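Local coordinates for serine-pyruvate aminotransferase (AgxT) (PDB 3ZRP), which probably transfers the amino group of serine to pyruvate, and perhaps of alanine to glyoxylate, using pyridoxal 5'-phosphate as cofactor, at residues R267-I278 against I338-A349. Sequence-based numbering, arbitrary orientation. Where two conformers were deposited one is given.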
loop_
_atom_site.group_PDB
_atom_site.type_symbol
_atom_site.label_atom_id
_atom_site.label_comp_id
_atom_site.label_asym_id
_atom_site.label_seq_id
_atom_site.Cartn_x
_atom_site.Cartn_y
_atom_site.Cartn_z
ATOM N N ARG A 267 -15.415 -18.967 14.387
ATOM C CA ARG A 267 -14.518 -17.840 14.639
ATOM C C ARG A 267 -15.264 -16.722 15.363
ATOM O O ARG A 267 -14.743 -16.131 16.324
ATOM C CB ARG A 267 -13.931 -17.353 13.317
ATOM C CG ARG A 267 -12.863 -16.312 13.441
ATOM C CD ARG A 267 -12.304 -16.028 12.055
ATOM N NE ARG A 267 -11.225 -15.044 12.105
ATOM C CZ ARG A 267 -9.950 -15.361 12.319
ATOM N NH1 ARG A 267 -9.596 -16.637 12.547
ATOM N NH2 ARG A 267 -9.020 -14.414 12.333
ATOM N N ILE A 268 -16.485 -16.440 14.908
ATOM C CA ILE A 268 -17.336 -15.436 15.540
ATOM C C ILE A 268 -17.609 -15.848 16.997
ATOM O O ILE A 268 -17.407 -15.056 17.920
ATOM C CB ILE A 268 -18.656 -15.227 14.740
ATOM C CG1 ILE A 268 -18.376 -14.494 13.421
ATOM C CG2 ILE A 268 -19.695 -14.457 15.543
ATOM C CD1 ILE A 268 -19.492 -14.671 12.374
ATOM N N LYS A 269 -18.022 -17.101 17.192
ATOM C CA LYS A 269 -18.306 -17.633 18.528
ATOM C C LYS A 269 -17.109 -17.526 19.456
ATOM O O LYS A 269 -17.259 -17.130 20.626
ATOM C CB LYS A 269 -18.803 -19.085 18.438
ATOM C CG LYS A 269 -20.238 -19.190 17.968
ATOM C CD LYS A 269 -20.652 -20.627 17.723
ATOM C CE LYS A 269 -21.986 -20.694 16.983
ATOM N NZ LYS A 269 -22.112 -21.954 16.186
ATOM N N ARG A 270 -15.917 -17.845 18.934
ATOM C CA ARG A 270 -14.665 -17.675 19.717
ATOM C C ARG A 270 -14.448 -16.231 20.161
ATOM O O ARG A 270 -14.112 -16.004 21.323
ATOM C CB ARG A 270 -13.424 -18.222 18.976
ATOM C CG ARG A 270 -12.064 -17.880 19.669
ATOM C CD ARG A 270 -10.899 -18.657 19.010
ATOM N NE ARG A 270 -10.820 -18.415 17.564
ATOM C CZ ARG A 270 -10.274 -17.334 17.013
ATOM N NH1 ARG A 270 -9.749 -16.383 17.775
ATOM N NH2 ARG A 270 -10.257 -17.197 15.697
ATOM N N HIS A 271 -14.594 -15.262 19.244
ATOM C CA HIS A 271 -14.513 -13.849 19.619
ATOM C C HIS A 271 -15.559 -13.465 20.673
ATOM O O HIS A 271 -15.245 -12.765 21.623
ATOM C CB HIS A 271 -14.647 -12.933 18.373
ATOM C CG HIS A 271 -13.415 -12.908 17.523
ATOM N ND1 HIS A 271 -13.156 -13.861 16.569
ATOM C CD2 HIS A 271 -12.347 -12.068 17.513
ATOM C CE1 HIS A 271 -11.992 -13.607 15.989
ATOM N NE2 HIS A 271 -11.486 -12.516 16.536
ATOM N N THR A 272 -16.794 -13.932 20.500
ATOM C CA THR A 272 -17.853 -13.649 21.491
ATOM C C THR A 272 -17.465 -14.185 22.879
ATOM O O THR A 272 -17.587 -13.471 23.879
ATOM C CB THR A 272 -19.202 -14.253 21.077
ATOM O OG1 THR A 272 -19.548 -13.823 19.753
ATOM C CG2 THR A 272 -20.316 -13.848 22.058
ATOM N N MET A 273 -16.979 -15.436 22.922
ATOM C CA MET A 273 -16.601 -16.088 24.177
ATOM C C MET A 273 -15.428 -15.374 24.843
ATOM O O MET A 273 -15.479 -15.038 26.036
ATOM C CB MET A 273 -16.248 -17.559 23.943
ATOM C CG MET A 273 -15.712 -18.269 25.203
ATOM S SD MET A 273 -15.092 -19.936 24.911
ATOM C CE MET A 273 -16.588 -20.815 24.421
ATOM N N VAL A 274 -14.367 -15.139 24.067
ATOM C CA VAL A 274 -13.180 -14.492 24.597
ATOM C C VAL A 274 -13.515 -13.083 25.106
ATOM O O VAL A 274 -13.087 -12.698 26.193
ATOM C CB VAL A 274 -12.005 -14.434 23.555
ATOM C CG1 VAL A 274 -10.897 -13.470 24.024
ATOM C CG2 VAL A 274 -11.444 -15.825 23.295
ATOM N N ALA A 275 -14.250 -12.308 24.312
ATOM C CA ALA A 275 -14.605 -10.936 24.724
ATOM C C ALA A 275 -15.472 -10.906 26.000
ATOM O O ALA A 275 -15.196 -10.128 26.904
ATOM C CB ALA A 275 -15.291 -10.176 23.569
ATOM N N SER A 276 -16.501 -11.759 26.054
ATOM C CA SER A 276 -17.364 -11.855 27.232
ATOM C C SER A 276 -16.547 -12.251 28.464
ATOM O O SER A 276 -16.772 -11.729 29.561
ATOM C CB SER A 276 -18.492 -12.872 27.013
ATOM O OG SER A 276 -19.356 -12.514 25.961
ATOM N N ALA A 277 -15.587 -13.165 28.278
ATOM C CA ALA A 277 -14.710 -13.610 29.375
ATOM C C ALA A 277 -13.856 -12.479 29.905
ATOM O O ALA A 277 -13.762 -12.308 31.120
ATOM C CB ALA A 277 -13.811 -14.825 28.971
ATOM N N ILE A 278 -13.240 -11.698 29.006
ATOM C CA ILE A 278 -12.407 -10.561 29.416
ATOM C C ILE A 278 -13.263 -9.522 30.137
ATOM O O ILE A 278 -12.853 -8.977 31.167
ATOM C CB ILE A 278 -11.639 -9.896 28.198
ATOM C CG1 ILE A 278 -10.484 -10.800 27.736
ATOM C CG2 ILE A 278 -11.098 -8.498 28.558
ATOM C CD1 ILE A 278 -9.956 -10.506 26.333
ATOM N N ILE A 338 -8.026 -2.825 25.216
ATOM C CA ILE A 338 -7.641 -4.197 24.979
ATOM C C ILE A 338 -8.126 -4.597 23.599
ATOM O O ILE A 338 -9.312 -4.538 23.314
ATOM C CB ILE A 338 -8.248 -5.171 26.041
ATOM C CG1 ILE A 338 -7.966 -4.694 27.470
ATOM C CG2 ILE A 338 -7.705 -6.592 25.839
ATOM C CD1 ILE A 338 -8.778 -5.475 28.532
ATOM N N GLY A 339 -7.203 -5.014 22.741
ATOM C CA GLY A 339 -7.554 -5.583 21.465
ATOM C C GLY A 339 -7.605 -7.076 21.605
ATOM O O GLY A 339 -6.619 -7.678 22.039
ATOM N N HIS A 340 -8.745 -7.678 21.266
ATOM C CA HIS A 340 -8.936 -9.116 21.380
ATOM C C HIS A 340 -9.572 -9.586 20.096
ATOM O O HIS A 340 -10.773 -9.728 19.997
ATOM C CB HIS A 340 -9.764 -9.517 22.633
ATOM C CG HIS A 340 -10.914 -8.586 22.945
ATOM N ND1 HIS A 340 -12.119 -8.635 22.269
ATOM C CD2 HIS A 340 -11.043 -7.606 23.866
ATOM C CE1 HIS A 340 -12.931 -7.711 22.762
ATOM N NE2 HIS A 340 -12.303 -7.069 23.726
ATOM N N MET A 341 -8.732 -9.831 19.090
ATOM C CA MET A 341 -9.208 -10.096 17.748
ATOM C C MET A 341 -8.194 -10.880 16.919
ATOM O O MET A 341 -6.994 -10.835 17.172
ATOM C CB MET A 341 -9.578 -8.791 17.022
ATOM C CG MET A 341 -8.337 -7.934 16.659
ATOM S SD MET A 341 -8.754 -6.386 15.821
ATOM C CE MET A 341 -8.781 -5.254 17.218
ATOM N N GLY A 342 -8.689 -11.603 15.928
ATOM C CA GLY A 342 -7.822 -12.400 15.050
ATOM C C GLY A 342 -7.732 -13.813 15.595
ATOM O O GLY A 342 -8.715 -14.571 15.548
ATOM N N TRP A 343 -6.564 -14.134 16.152
ATOM C CA TRP A 343 -6.305 -15.494 16.640
ATOM C C TRP A 343 -6.335 -15.624 18.148
ATOM O O TRP A 343 -5.843 -16.597 18.716
ATOM C CB TRP A 343 -5.038 -16.095 15.995
ATOM C CG TRP A 343 -5.329 -16.460 14.543
ATOM C CD1 TRP A 343 -4.994 -15.740 13.428
ATOM C CD2 TRP A 343 -6.101 -17.578 14.080
ATOM N NE1 TRP A 343 -5.455 -16.374 12.297
ATOM C CE2 TRP A 343 -6.147 -17.499 12.669
ATOM C CE3 TRP A 343 -6.736 -18.657 14.721
ATOM C CZ2 TRP A 343 -6.807 -18.454 11.888
ATOM C CZ3 TRP A 343 -7.387 -19.610 13.944
ATOM C CH2 TRP A 343 -7.422 -19.498 12.544
ATOM N N VAL A 344 -6.966 -14.650 18.797
ATOM C CA VAL A 344 -7.053 -14.593 20.258
ATOM C C VAL A 344 -7.730 -15.846 20.861
ATOM O O VAL A 344 -8.714 -16.361 20.308
ATOM C CB VAL A 344 -7.714 -13.260 20.717
ATOM C CG1 VAL A 344 -9.205 -13.213 20.328
ATOM C CG2 VAL A 344 -7.498 -12.995 22.219
ATOM N N THR A 345 -7.177 -16.344 21.972
ATOM C CA THR A 345 -7.634 -17.610 22.571
ATOM C C THR A 345 -8.157 -17.398 23.992
ATOM O O THR A 345 -7.868 -16.381 24.619
ATOM C CB THR A 345 -6.484 -18.679 22.658
ATOM O OG1 THR A 345 -5.460 -18.203 23.547
ATOM C CG2 THR A 345 -5.874 -18.963 21.306
ATOM N N PRO A 346 -8.928 -18.368 24.513
ATOM C CA PRO A 346 -9.291 -18.342 25.922
ATOM C C PRO A 346 -8.096 -18.089 26.841
ATOM O O PRO A 346 -8.217 -17.299 27.773
ATOM C CB PRO A 346 -9.867 -19.740 26.138
ATOM C CG PRO A 346 -10.547 -20.006 24.875
ATOM C CD PRO A 346 -9.651 -19.431 23.805
ATOM N N ASN A 347 -6.951 -18.721 26.569
ATOM C CA ASN A 347 -5.747 -18.513 27.398
ATOM C C ASN A 347 -5.221 -17.080 27.374
ATOM O O ASN A 347 -4.755 -16.575 28.408
ATOM C CB ASN A 347 -4.628 -19.507 27.038
ATOM C CG ASN A 347 -4.939 -20.933 27.504
ATOM O OD1 ASN A 347 -5.774 -21.141 28.388
ATOM N ND2 ASN A 347 -4.287 -21.912 26.891
ATOM N N ASP A 348 -5.310 -16.416 26.218
ATOM C CA ASP A 348 -4.959 -14.995 26.145
ATOM C C ASP A 348 -5.839 -14.153 27.083
ATOM O O ASP A 348 -5.346 -13.208 27.700
ATOM C CB ASP A 348 -5.059 -14.459 24.710
ATOM C CG ASP A 348 -4.096 -15.147 23.756
ATOM O OD1 ASP A 348 -3.011 -15.560 24.195
ATOM O OD2 ASP A 348 -4.431 -15.283 22.571
ATOM N N ALA A 349 -7.124 -14.514 27.185
ATOM C CA ALA A 349 -8.056 -13.834 28.098
ATOM C C ALA A 349 -7.591 -13.958 29.566
ATOM O O ALA A 349 -7.532 -12.951 30.292
ATOM C CB ALA A 349 -9.488 -14.341 27.907
#
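Gly342 O is gripped by both terminal nitrogens of Arg270, NH1 at 3.1 Å and NH2 at 3.0 Å. The oxygen lies in the guanidinium plane. Arg270 NH1 also donates to Val344 O at 2.7 Å, so one arginine ties two carbonyls of the turn. A bend at chi3 (56°) turns the NH1/NH2 edge of the guanidinium to these carbonyls, and Glu262 takes its NE in a salt bridge. With an alanine here, Gly342 O and Val344 O would probably lose these donors, and Glu262 one of its arginines, leaving the turn freer to shift.

Gly342 N donates to His271 NE2 at 3.0 Å, in the ring plane. His271 ND1, also in the ring plane, donates to Arg267 O at 2.8 Å. With both nitrogens bonded, the imidazole is fixed in rotation. The backbone angles of Gly342 call for glycine.

Arg267 reaches Trp343 with an extended chain. Its NH1 lies over the indole face, with the planes 76° apart, in a cation-pi contact. Glu262 and Ala190 O hold the same guanidinium.

Val274 CG1 meets Val344 CG2 at 3.9 Å, while Val274 CG2 lies against the Thr345-Pro346 link. Ala275 CA lies over the rim of one face of the His340 ring, whose NE2 bonds Thr302, and Ala275 CB touches His340 CE1. Ile278 CG1 packs on Ala349 CB at 3.7 Å. The CB of Met341 points away from helix 264-284; the side chain comes about 7 Å from the bound cofactor.

Thr345 and Asp348 form a capping box at the start of helix 346-363. Helix 264-284 thus packs along the link from strand 335-339 to that helix, with helix 372-381 touching Ala277 and Pro346.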